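Local coordinates for protein endonuclease V isoform X2 (Ciona intestinalis, PDB 6OZI) that probably acts as a metal-dependent endonuclease that recognises inosine in nucleic acids and cleaves the strand nearby, at residues Gln67-Thr72 against Leu98-Ala103; Glu92-Glu97 against Phe113-Asn118; Lys215-Cys220 against Arg224-Ile229. The protein carries 1 engineered substitution. All coordinates share one frame; numbering follows the deposited sequence.

Contacts 1 and 2 lie on one face of the sheet of an RNase H-like fold, where they share helix 86-104. Their centres are about 12 Å apart, and they meet where N71 ND2 lies 3.0 Å from E97 OE1, probably a hydrogen bond; the end of L98 also packs on F113. Contact 3, between the end of helix 210-219 and the start of helix 227-243, lies against the other face. It is about 16 Å from contact 2, centre to centre, and reaches it through L114, whose CD1 is 3.9 Å from P226 CB. Contact 2 carries the loop that meets the inosine, contact 3 touches a phosphate of chain D, and contact 1, whose nearest atom is about 10 Å from nucleic acid, holds a potassium ion instead.

Contact 1: Gln67-Thr72 against Leu98-Ala103; sequences QVYMNT and LQLLKA. With K (potassium ion), chain E.
Y69 and L101 make the heart of this contact, which joins the edge strand 67-76 of the RNase H-like sheet to helix 86-104. The local axes of strand and helix approach to 10.0 Å at 136°. With CG anti to the backbone N (chi1 168°), L101 lifts CD1 over the centre of the tyrosine ring, 3.5 Å from the centroid of Y69 and only 2° off the ring normal, a CH-pi contact with the methyl almost equally far from all six ring carbons. The phenol points across the helix direction, its OH 3.6 Å from L101 CA and within 4.0 Å of L100 CG. V68 and Y69 together face V59 of the neighbouring strand in a classic beta bulge. L100 adds the outer part of the interface: its side chain crosses that of N71 at about a right angle, and its CD2 methyl presses on the amide nitrogen, 3.2 Å from N71 ND2. The two ends of that amide do different work. ND2 donates to E97 of the same helix and to a water 3.2 Å away that itself belongs to the ion's shell, while OD1 of N71 binds the potassium ion directly at 2.8 Å, beside the carbonyl O of T72.

Contact 2: Glu92-Glu97 against Phe113-Asn118; sequences EPFQQE and FLLDGN. With nucleotides of chain C.
F94 meets F113 in an edge-to-face (T-shaped) pair, the edge of the F94 ring directed at the face of F113. The centroids lie 5.6 Å apart and the planes are turned by 77°, with F94 CE1 the atom set over the F113 face. A chi1 of 177° swings the F94 ring clear of the helix backbone toward the strand. A second edge-to-face pair joins F94 to F41.

Aliphatic packing comes from L115, whose CD2 touches the same F94 CE1 at 4.1 Å; the two side chains cross at about a right angle. Helix 86-104 thus lies against strand 112-116, an inner strand of the mixed sheet of the RNase H-like fold.

Close contacts with nucleic acid begin where the strand ends. D116 CB lies 3.6 Å from O3' of the adenosine of chain C, and its CG is 3.5 Å from OP1 of DT7 of chain C. D42 OD1 lies close to D116 OD2, an acidic cluster beside a phosphate that is consistent with a metal-dependent active site. An alanine here would remove the carboxylate, so the weak ion pair to K145 would probably be lost, and with it an acidic group that may serve to hold a metal. At G117 a CB would run into N3 of the deoxyinosine DI5 of chain C. The backbone N of N118 comes within 2.9 Å of that same purine N3.

Contact 3: Lys215-Cys220 against Arg224-Ile229; sequences KIVKGC and RIPEPI. With nucleotides of chain D.
The backbone turns from the end of helix 210-219 into the start of helix 227-243, and the carbonyl O of C220 closes the turn by accepting a nearly straight hydrogen bond from E227 N (3.0 Å, 172° at the hydrogen). A short linker thus joins two successive helices of the RNase H-like fold on one face of its sheet. P226 occupies the N-cap of the second helix, and the amide taken up by C220 O is that of the residue after the cap. The same oxygen receives a CA-H...O contact from P226 CA, and the CG of E227 passes 3.6 Å from it.

Two prolines then pack on the cysteine. C220 CB meets P226 CB and P228 CD, 3.9 Å from each, both on one side of it, while SG of C220, held anti to the carbonyl carbon (chi1 -67°), runs alongside the P228 ring. V217, one turn earlier, adds CG1, which rests 3.9 Å from P226 CG as the two side chains cross at a slant. L114 of strand 112-116 touches both C220 and P226, and I200 of strand 200-206 touches V217 and P226, so the cluster is seated on the sheet.

The charged groups point elsewhere. The E227 chain bends at CG and its OE2 forms a salt bridge with K230 in the next turn. R224 runs extended from CG to NE, its guanidinium bonded to the carbonyl oxygens of K145, K198 and P199. Its CB packs beside the phosphate of DA12 of chain D, and the backbone R224 N donates to OP1 of that nucleotide at 2.9 Å.

Contact 1: Gln67-Thr72 against Leu98-Ala103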
loop_
_atom_site.group_PDB
_atom_site.type_symbol
_atom_site.label_atom_id
_atom_site.label_comp_id
_atom_site.label_asym_id
_atom_site.label_seq_id
_atom_site.Cartn_x
_atom_site.Cartn_y
_atom_site.Cartn_z
ATOM N N GLN A 67 -20.406 6.108 7.207
ATOM C CA GLN A 67 -19.793 6.073 8.526
ATOM C C GLN A 67 -20.438 7.132 9.417
ATOM O O GLN A 67 -20.489 8.315 9.055
ATOM C CB GLN A 67 -18.288 6.309 8.418
ATOM C CG GLN A 67 -17.531 6.085 9.716
ATOM C CD GLN A 67 -16.052 6.393 9.567
ATOM O OE1 GLN A 67 -15.337 5.714 8.827
ATOM N NE2 GLN A 67 -15.588 7.428 10.264
ATOM N N VAL A 68 -20.972 6.702 10.557
ATOM C CA VAL A 68 -21.553 7.618 11.532
ATOM C C VAL A 68 -20.811 7.607 12.857
ATOM O O VAL A 68 -21.054 8.497 13.687
ATOM C CB VAL A 68 -23.053 7.330 11.767
ATOM C CG1 VAL A 68 -23.863 7.616 10.510
ATOM C CG2 VAL A 68 -23.255 5.889 12.208
ATOM N N TYR A 69 -19.920 6.642 13.091
ATOM C CA TYR A 69 -19.139 6.628 14.322
ATOM C C TYR A 69 -17.761 6.048 14.044
ATOM O O TYR A 69 -17.625 5.096 13.277
ATOM C CB TYR A 69 -19.839 5.813 15.415
ATOM C CG TYR A 69 -19.058 5.661 16.716
ATOM C CD1 TYR A 69 -18.155 4.613 16.897
ATOM C CD2 TYR A 69 -19.249 6.546 17.772
ATOM C CE1 TYR A 69 -17.459 4.459 18.083
ATOM C CE2 TYR A 69 -18.556 6.401 18.957
ATOM C CZ TYR A 69 -17.664 5.356 19.108
ATOM O OH TYR A 69 -16.983 5.217 20.296
ATOM N N MET A 70 -16.745 6.624 14.677
ATOM C CA MET A 70 -15.397 6.078 14.608
ATOM C C MET A 70 -14.657 6.435 15.888
ATOM O O MET A 70 -14.812 7.541 16.413
ATOM C CB MET A 70 -14.630 6.604 13.387
ATOM C CG MET A 70 -13.258 5.959 13.179
ATOM S SD MET A 70 -11.922 6.780 14.085
ATOM C CE MET A 70 -11.537 8.122 12.957
ATOM N N ASN A 71 -13.865 5.490 16.390
ATOM C CA ASN A 71 -12.968 5.776 17.500
ATOM C C ASN A 71 -11.767 4.842 17.417
ATOM O O ASN A 71 -11.910 3.670 17.058
ATOM C CB ASN A 71 -13.670 5.634 18.859
ATOM C CG ASN A 71 -12.756 5.983 20.025
ATOM O OD1 ASN A 71 -12.544 7.157 20.337
ATOM N ND2 ASN A 71 -12.214 4.962 20.676
ATOM N N THR A 72 -10.587 5.372 17.742
ATOM C CA THR A 72 -9.367 4.581 17.838
ATOM C C THR A 72 -8.795 4.730 19.240
ATOM O O THR A 72 -8.968 5.762 19.883
ATOM C CB THR A 72 -8.303 5.008 16.812
ATOM O OG1 THR A 72 -7.916 6.366 17.058
ATOM C CG2 THR A 72 -8.839 4.891 15.393
ATOM N N LEU A 98 -16.319 -1.258 22.667
ATOM C CA LEU A 98 -17.767 -1.412 22.739
ATOM C C LEU A 98 -18.338 -0.617 23.901
ATOM O O LEU A 98 -19.361 0.061 23.762
ATOM C CB LEU A 98 -18.125 -2.891 22.877
ATOM C CG LEU A 98 -19.615 -3.225 22.939
ATOM C CD1 LEU A 98 -20.272 -2.875 21.613
ATOM C CD2 LEU A 98 -19.827 -4.693 23.277
ATOM N N GLN A 99 -17.705 -0.722 25.074
ATOM C CA GLN A 99 -18.162 0.035 26.234
ATOM C C GLN A 99 -18.101 1.535 25.967
ATOM O O GLN A 99 -19.007 2.288 26.358
ATOM C CB GLN A 99 -17.323 -0.355 27.452
ATOM C CG GLN A 99 -17.291 0.659 28.569
ATOM C CD GLN A 99 -16.608 0.117 29.822
ATOM O OE1 GLN A 99 -15.499 -0.423 29.763
ATOM N NE2 GLN A 99 -17.255 0.299 30.968
ATOM N N LEU A 100 -17.034 1.991 25.301
ATOM C CA LEU A 100 -16.941 3.399 24.924
ATOM C C LEU A 100 -18.073 3.802 23.979
ATOM O O LEU A 100 -18.697 4.851 24.160
ATOM C CB LEU A 100 -15.579 3.667 24.288
ATOM C CG LEU A 100 -15.241 5.102 23.912
ATOM C CD1 LEU A 100 -15.478 6.028 25.077
ATOM C CD2 LEU A 100 -13.788 5.141 23.500
ATOM N N LEU A 101 -18.352 2.980 22.966
ATOM C CA LEU A 101 -19.451 3.272 22.047
ATOM C C LEU A 101 -20.779 3.360 22.792
ATOM O O LEU A 101 -21.567 4.288 22.576
ATOM C CB LEU A 101 -19.512 2.208 20.952
ATOM C CG LEU A 101 -20.753 2.185 20.061
ATOM C CD1 LEU A 101 -20.871 3.456 19.231
ATOM C CD2 LEU A 101 -20.727 0.964 19.156
ATOM N N LYS A 102 -21.042 2.400 23.682
ATOM C CA LYS A 102 -22.302 2.416 24.423
ATOM C C LYS A 102 -22.415 3.639 25.322
ATOM O O LYS A 102 -23.517 4.164 25.513
ATOM C CB LYS A 102 -22.454 1.139 25.255
ATOM C CG LYS A 102 -22.686 -0.125 24.428
ATOM C CD LYS A 102 -22.881 -1.360 25.313
ATOM C CE LYS A 102 -23.425 -2.528 24.502
ATOM N NZ LYS A 102 -23.556 -3.791 25.278
ATOM N N ALA A 103 -21.296 4.126 25.870
ATOM C CA ALA A 103 -21.383 5.307 26.725
ATOM C C ALA A 103 -21.511 6.588 25.907
ATOM O O ALA A 103 -22.214 7.519 26.314
ATOM C CB ALA A 103 -20.161 5.390 27.644
HETATM K K K E . -9.942 8.173 20.842
HETATM O O HOH W 1 -10.131 5.874 22.933
HETATM O O HOH W 2 -7.820 8.815 19.287
HETATM O O HOH W 3 -10.620 8.769 17.784
#

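Contact 2: Glu92-Glu97 against Phe113-Asn118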
loop_
_atom_site.group_PDB
_atom_site.type_symbol
_atom_site.label_atom_id
_atom_site.label_comp_id
_atom_site.label_asym_id
_atom_site.label_seq_id
_atom_site.Cartn_x
_atom_site.Cartn_y
_atom_site.Cartn_z
ATOM N N GLU A 92 -10.128 -7.978 24.809
ATOM C CA GLU A 92 -10.125 -6.794 25.672
ATOM C C GLU A 92 -10.246 -5.494 24.882
ATOM O O GLU A 92 -11.090 -4.650 25.247
ATOM C CB GLU A 92 -8.881 -6.803 26.565
ATOM C CG GLU A 92 -8.740 -5.561 27.444
ATOM C CD GLU A 92 -9.780 -5.481 28.561
ATOM O OE1 GLU A 92 -10.558 -6.449 28.739
ATOM O OE2 GLU A 92 -9.816 -4.444 29.267
ATOM N N PRO A 93 -9.470 -5.259 23.811
ATOM C CA PRO A 93 -9.684 -4.032 23.028
ATOM C C PRO A 93 -11.107 -3.906 22.512
ATOM O O PRO A 93 -11.652 -2.794 22.467
ATOM C CB PRO A 93 -8.681 -4.168 21.874
ATOM C CG PRO A 93 -7.676 -5.142 22.340
ATOM C CD PRO A 93 -8.383 -6.084 23.248
ATOM N N PHE A 94 -11.699 -5.017 22.063
ATOM C CA PHE A 94 -13.082 -4.999 21.593
ATOM C C PHE A 94 -14.042 -4.571 22.696
ATOM O O PHE A 94 -14.877 -3.685 22.493
ATOM C CB PHE A 94 -13.482 -6.370 21.065
ATOM C CG PHE A 94 -14.915 -6.447 20.643
ATOM C CD1 PHE A 94 -15.302 -5.965 19.401
ATOM C CD2 PHE A 94 -15.877 -7.000 21.471
ATOM C CE1 PHE A 94 -16.621 -6.024 19.004
ATOM C CE2 PHE A 94 -17.198 -7.066 21.071
ATOM C CZ PHE A 94 -17.572 -6.575 19.838
ATOM N N GLN A 95 -13.976 -5.237 23.855
ATOM C CA GLN A 95 -14.860 -4.896 24.967
ATOM C C GLN A 95 -14.716 -3.432 25.364
ATOM O O GLN A 95 -15.709 -2.772 25.699
ATOM C CB GLN A 95 -14.576 -5.808 26.160
ATOM C CG GLN A 95 -14.742 -7.285 25.855
ATOM C CD GLN A 95 -15.972 -7.874 26.509
ATOM O OE1 GLN A 95 -17.079 -7.341 26.371
ATOM N NE2 GLN A 95 -15.787 -8.971 27.243
ATOM N N GLN A 96 -13.481 -2.928 25.391
ATOM C CA GLN A 96 -13.267 -1.521 25.723
ATOM C C GLN A 96 -13.893 -0.600 24.675
ATOM O O GLN A 96 -14.595 0.362 25.019
ATOM C CB GLN A 96 -11.775 -1.241 25.899
ATOM C CG GLN A 96 -11.191 -1.862 27.164
ATOM C CD GLN A 96 -11.915 -1.413 28.437
ATOM O OE1 GLN A 96 -12.336 -0.256 28.564
ATOM N NE2 GLN A 96 -12.072 -2.338 29.380
ATOM N N GLU A 97 -13.620 -0.853 23.384
ATOM C CA GLU A 97 -14.236 -0.033 22.341
ATOM C C GLU A 97 -15.753 -0.068 22.450
ATOM O O GLU A 97 -16.413 0.970 22.342
ATOM C CB GLU A 97 -13.799 -0.495 20.946
ATOM C CG GLU A 97 -12.339 -0.235 20.584
ATOM C CD GLU A 97 -12.036 1.240 20.321
ATOM O OE1 GLU A 97 -12.964 2.076 20.354
ATOM O OE2 GLU A 97 -10.857 1.567 20.085
ATOM N N PHE A 113 -22.099 -6.693 14.344
ATOM C CA PHE A 113 -20.723 -6.358 14.003
ATOM C C PHE A 113 -20.151 -7.329 12.974
ATOM O O PHE A 113 -20.340 -8.547 13.077
ATOM C CB PHE A 113 -19.826 -6.388 15.242
ATOM C CG PHE A 113 -19.945 -5.179 16.113
ATOM C CD1 PHE A 113 -20.925 -5.106 17.082
ATOM C CD2 PHE A 113 -19.053 -4.126 15.987
ATOM C CE1 PHE A 113 -21.031 -4.000 17.907
ATOM C CE2 PHE A 113 -19.154 -3.006 16.811
ATOM C CZ PHE A 113 -20.149 -2.947 17.772
ATOM N N LEU A 114 -19.411 -6.793 12.010
ATOM C CA LEU A 114 -18.526 -7.598 11.177
ATOM C C LEU A 114 -17.141 -7.616 11.810
ATOM O O LEU A 114 -16.576 -6.559 12.110
ATOM C CB LEU A 114 -18.427 -7.049 9.751
ATOM C CG LEU A 114 -19.740 -6.796 9.009
ATOM C CD1 LEU A 114 -19.467 -6.361 7.570
ATOM C CD2 LEU A 114 -20.638 -8.028 9.045
ATOM N N LEU A 115 -16.612 -8.810 12.040
ATOM C CA LEU A 115 -15.309 -8.985 12.659
ATOM C C LEU A 115 -14.386 -9.738 11.708
ATOM O O LEU A 115 -14.822 -10.652 10.999
ATOM C CB LEU A 115 -15.441 -9.733 13.990
ATOM C CG LEU A 115 -16.242 -8.972 15.051
ATOM C CD1 LEU A 115 -16.438 -9.815 16.298
ATOM C CD2 LEU A 115 -15.553 -7.645 15.387
ATOM N N ASP A 116 -13.113 -9.344 11.695
ATOM C CA ASP A 116 -12.136 -9.972 10.814
ATOM C C ASP A 116 -11.837 -11.389 11.276
ATOM O O ASP A 116 -11.542 -11.621 12.450
ATOM C CB ASP A 116 -10.835 -9.169 10.779
ATOM C CG ASP A 116 -11.018 -7.780 10.215
ATOM O OD1 ASP A 116 -11.072 -7.662 8.972
ATOM O OD2 ASP A 116 -11.094 -6.813 11.003
ATOM N N GLY A 117 -11.924 -12.337 10.361
ATOM C CA GLY A 117 -11.664 -13.713 10.695
ATOM C C GLY A 117 -12.939 -14.525 10.755
ATOM O O GLY A 117 -13.995 -14.131 10.252
ATOM N N ASN A 118 -12.837 -15.668 11.414
ATOM C CA ASN A 118 -13.885 -16.673 11.404
ATOM C C ASN A 118 -14.733 -16.621 12.667
ATOM O O ASN A 118 -14.311 -16.121 13.714
ATOM C CB ASN A 118 -13.266 -18.060 11.256
ATOM C CG ASN A 118 -12.357 -18.149 10.060
ATOM O OD1 ASN A 118 -12.722 -17.708 8.972
ATOM N ND2 ASN A 118 -11.158 -18.696 10.253
ATOM P P DI C 5 -4.133 -18.208 8.903
ATOM O OP1 DI C 5 -3.651 -18.042 7.488
ATOM O OP2 DI C 5 -3.171 -17.613 9.902
ATOM O "O5'" DI C 5 -5.660 -17.612 9.075
ATOM C "C5'" DI C 5 -6.551 -17.612 7.988
ATOM C "C4'" DI C 5 -7.722 -16.692 8.290
ATOM O "O4'" DI C 5 -8.511 -17.301 9.568
ATOM C "C3'" DI C 5 -7.331 -15.472 8.606
ATOM O "O3'" DI C 5 -8.262 -14.435 8.056
ATOM C "C2'" DI C 5 -7.378 -15.389 10.152
ATOM C "C1'" DI C 5 -8.466 -16.412 10.534
ATOM N N9 DI C 5 -8.090 -17.034 11.813
ATOM C C8 DI C 5 -7.045 -17.710 12.316
ATOM N N7 DI C 5 -7.341 -17.986 13.605
ATOM C C5 DI C 5 -8.536 -17.487 13.878
ATOM C C6 DI C 5 -9.379 -17.489 15.153
ATOM O O6 DI C 5 -8.985 -17.998 16.145
ATOM N N1 DI C 5 -10.650 -16.856 15.150
ATOM C C2 DI C 5 -11.139 -16.220 13.963
ATOM N N3 DI C 5 -10.331 -16.217 12.756
ATOM C C4 DI C 5 -9.005 -16.883 12.759
ATOM P P A C 6 -7.707 -12.992 7.615
ATOM O OP1 A C 6 -8.854 -12.186 7.130
ATOM O OP2 A C 6 -6.523 -13.208 6.742
ATOM O "O5'" A C 6 -7.221 -12.323 8.975
ATOM C "C5'" A C 6 -8.159 -11.880 9.947
ATOM C "C4'" A C 6 -7.457 -11.183 11.080
ATOM O "O4'" A C 6 -6.546 -12.112 11.714
ATOM C "C3'" A C 6 -6.579 -10.019 10.664
ATOM O "O3'" A C 6 -7.310 -8.815 10.547
ATOM C "C2'" A C 6 -5.508 -9.980 11.747
ATOM O "O2'" A C 6 -5.989 -9.324 12.910
ATOM C "C1'" A C 6 -5.353 -11.456 12.073
ATOM N N9 A C 6 -4.237 -12.120 11.375
ATOM C C8 A C 6 -4.329 -13.129 10.443
ATOM N N7 A C 6 -3.169 -13.574 10.027
ATOM C C5 A C 6 -2.252 -12.822 10.747
ATOM C C6 A C 6 -0.844 -12.814 10.775
ATOM N N6 A C 6 -0.079 -13.618 10.027
ATOM N N1 A C 6 -0.239 -11.941 11.614
ATOM C C2 A C 6 -0.998 -11.133 12.364
ATOM N N3 A C 6 -2.325 -11.050 12.427
ATOM C C4 A C 6 -2.896 -11.932 11.589
ATOM P P DT C 7 -6.857 -7.716 9.478
ATOM O OP1 DT C 7 -7.787 -6.578 9.588
ATOM O OP2 DT C 7 -6.699 -8.393 8.171
ATOM O "O5'" DT C 7 -5.401 -7.282 9.980
ATOM C "C5'" DT C 7 -5.230 -6.538 11.183
ATOM C "C4'" DT C 7 -3.755 -6.276 11.422
ATOM O "O4'" DT C 7 -3.022 -7.526 11.265
ATOM C "C3'" DT C 7 -3.120 -5.282 10.439
ATOM O "O3'" DT C 7 -2.149 -4.500 11.089
ATOM C "C2'" DT C 7 -2.483 -6.195 9.405
ATOM C "C1'" DT C 7 -2.033 -7.366 10.271
ATOM N N1 DT C 7 -1.886 -8.620 9.487
ATOM C C2 DT C 7 -0.636 -9.182 9.367
ATOM O O2 DT C 7 0.350 -8.731 9.918
ATOM N N3 DT C 7 -0.585 -10.313 8.596
ATOM C C4 DT C 7 -1.636 -10.914 7.921
ATOM O O4 DT C 7 -1.487 -11.927 7.244
ATOM C C5 DT C 7 -2.921 -10.265 8.071
ATOM C C7 DT C 7 -4.135 -10.833 7.389
ATOM C C6 DT C 7 -2.982 -9.153 8.831
#

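Contact 3: Lys215-Cys220 against Arg224-Ile229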
loop_
_atom_site.group_PDB
_atom_site.type_symbol
_atom_site.label_atom_id
_atom_site.label_comp_id
_atom_site.label_asym_id
_atom_site.label_seq_id
_atom_site.Cartn_x
_atom_site.Cartn_y
_atom_site.Cartn_z
ATOM N N LYS A 215 -26.232 -12.489 3.758
ATOM C CA LYS A 215 -27.018 -11.370 3.232
ATOM C C LYS A 215 -26.490 -10.033 3.741
ATOM O O LYS A 215 -26.443 -9.045 2.992
ATOM C CB LYS A 215 -28.497 -11.511 3.600
ATOM C CG LYS A 215 -29.387 -12.107 2.521
ATOM C CD LYS A 215 -30.565 -12.862 3.135
ATOM C CE LYS A 215 -31.645 -13.147 2.105
ATOM N NZ LYS A 215 -31.059 -13.351 0.753
ATOM N N ILE A 216 -26.105 -9.975 5.015
ATOM C CA ILE A 216 -25.604 -8.725 5.579
ATOM C C ILE A 216 -24.250 -8.370 4.976
ATOM O O ILE A 216 -23.968 -7.200 4.688
ATOM C CB ILE A 216 -25.542 -8.833 7.114
ATOM C CG1 ILE A 216 -26.961 -9.020 7.671
ATOM C CG2 ILE A 216 -24.856 -7.616 7.720
ATOM C CD1 ILE A 216 -27.028 -9.229 9.164
ATOM N N VAL A 217 -23.390 -9.364 4.772
ATOM C CA VAL A 217 -22.103 -9.088 4.138
ATOM C C VAL A 217 -22.309 -8.582 2.706
ATOM O O VAL A 217 -21.631 -7.647 2.260
ATOM C CB VAL A 217 -21.207 -10.341 4.205
ATOM C CG1 VAL A 217 -19.959 -10.177 3.360
ATOM C CG2 VAL A 217 -20.819 -10.628 5.668
ATOM N N LYS A 218 -23.272 -9.163 1.980
ATOM C CA LYS A 218 -23.591 -8.672 0.638
ATOM C C LYS A 218 -24.066 -7.228 0.679
ATOM O O LYS A 218 -23.632 -6.396 -0.130
ATOM C CB LYS A 218 -24.654 -9.555 -0.017
ATOM C CG LYS A 218 -25.017 -9.154 -1.450
ATOM C CD LYS A 218 -25.643 -10.337 -2.196
ATOM C CE LYS A 218 -25.843 -10.068 -3.689
ATOM N NZ LYS A 218 -26.148 -11.345 -4.433
ATOM N N GLY A 219 -24.973 -6.915 1.611
ATOM C CA GLY A 219 -25.445 -5.548 1.757
ATOM C C GLY A 219 -24.353 -4.563 2.139
ATOM O O GLY A 219 -24.472 -3.365 1.865
ATOM N N CYS A 220 -23.286 -5.043 2.778
ATOM C CA CYS A 220 -22.169 -4.192 3.167
ATOM C C CYS A 220 -21.089 -4.099 2.097
ATOM O O CYS A 220 -20.067 -3.454 2.338
ATOM C CB CYS A 220 -21.533 -4.698 4.467
ATOM S SG CYS A 220 -22.578 -4.563 5.933
ATOM N N ARG A 224 -14.317 -5.649 -2.508
ATOM C CA ARG A 224 -14.164 -6.988 -1.943
ATOM C C ARG A 224 -14.286 -6.972 -0.422
ATOM O O ARG A 224 -14.962 -7.825 0.167
ATOM C CB ARG A 224 -12.821 -7.596 -2.361
ATOM C CG ARG A 224 -12.613 -9.026 -1.871
ATOM C CD ARG A 224 -11.232 -9.560 -2.254
ATOM N NE ARG A 224 -10.980 -10.898 -1.719
ATOM C CZ ARG A 224 -10.139 -11.171 -0.722
ATOM N NH1 ARG A 224 -9.452 -10.203 -0.142
ATOM N NH2 ARG A 224 -9.979 -12.420 -0.306
ATOM N N ILE A 225 -13.625 -6.024 0.232
ATOM C CA ILE A 225 -13.648 -5.919 1.689
ATOM C C ILE A 225 -14.883 -5.113 2.087
ATOM O O ILE A 225 -14.946 -3.914 1.776
ATOM C CB ILE A 225 -12.372 -5.266 2.225
ATOM C CG1 ILE A 225 -11.130 -5.941 1.630
ATOM C CG2 ILE A 225 -12.353 -5.323 3.730
ATOM C CD1 ILE A 225 -11.058 -7.420 1.876
ATOM N N PRO A 226 -15.848 -5.705 2.785
ATOM C CA PRO A 226 -17.052 -4.957 3.173
ATOM C C PRO A 226 -16.717 -3.678 3.932
ATOM O O PRO A 226 -15.735 -3.608 4.680
ATOM C CB PRO A 226 -17.815 -5.950 4.057
ATOM C CG PRO A 226 -17.366 -7.288 3.573
ATOM C CD PRO A 226 -15.913 -7.112 3.213
ATOM N N GLU A 227 -17.567 -2.669 3.741
ATOM C CA GLU A 227 -17.277 -1.313 4.213
ATOM C C GLU A 227 -16.924 -1.209 5.696
ATOM O O GLU A 227 -15.949 -0.509 6.017
ATOM C CB GLU A 227 -18.463 -0.403 3.861
ATOM C CG GLU A 227 -18.637 -0.169 2.367
ATOM C CD GLU A 227 -17.415 0.495 1.736
ATOM O OE1 GLU A 227 -17.168 1.687 2.010
ATOM O OE2 GLU A 227 -16.702 -0.180 0.967
ATOM N N PRO A 228 -17.651 -1.824 6.643
ATOM C CA PRO A 228 -17.267 -1.641 8.060
ATOM C C PRO A 228 -15.884 -2.191 8.374
ATOM O O PRO A 228 -15.106 -1.570 9.116
ATOM C CB PRO A 228 -18.367 -2.392 8.823
ATOM C CG PRO A 228 -19.506 -2.513 7.853
ATOM C CD PRO A 228 -18.868 -2.650 6.512
ATOM N N ILE A 229 -15.551 -3.348 7.801
ATOM C CA ILE A 229 -14.212 -3.902 7.957
ATOM C C ILE A 229 -13.181 -2.969 7.342
ATOM O O ILE A 229 -12.156 -2.645 7.960
ATOM C CB ILE A 229 -14.150 -5.299 7.323
ATOM C CG1 ILE A 229 -15.048 -6.257 8.107
ATOM C CG2 ILE A 229 -12.717 -5.784 7.226
ATOM C CD1 ILE A 229 -15.251 -7.553 7.427
ATOM P P DA D 12 -11.341 -4.602 -4.546
ATOM O OP1 DA D 12 -12.706 -5.085 -4.856
ATOM O OP2 DA D 12 -10.807 -4.680 -3.164
ATOM O "O5'" DA D 12 -10.294 -5.329 -5.510
ATOM C "C5'" DA D 12 -10.658 -5.629 -6.848
ATOM C "C4'" DA D 12 -9.478 -6.198 -7.600
ATOM O "O4'" DA D 12 -8.471 -5.176 -7.724
ATOM C "C3'" DA D 12 -8.789 -7.369 -6.919
ATOM O "O3'" DA D 12 -9.354 -8.590 -7.376
ATOM C "C2'" DA D 12 -7.343 -7.222 -7.385
ATOM C "C1'" DA D 12 -7.186 -5.716 -7.500
ATOM N N9 DA D 12 -6.620 -5.104 -6.303
ATOM C C8 DA D 12 -7.280 -4.734 -5.166
ATOM N N7 DA D 12 -6.500 -4.207 -4.248
ATOM C C5 DA D 12 -5.246 -4.247 -4.823
ATOM C C6 DA D 12 -3.981 -3.844 -4.365
ATOM N N6 DA D 12 -3.770 -3.289 -3.170
ATOM N N1 DA D 12 -2.938 -4.027 -5.191
ATOM C C2 DA D 12 -3.157 -4.579 -6.394
ATOM N N3 DA D 12 -4.290 -5.000 -6.932
ATOM C C4 DA D 12 -5.306 -4.801 -6.089
#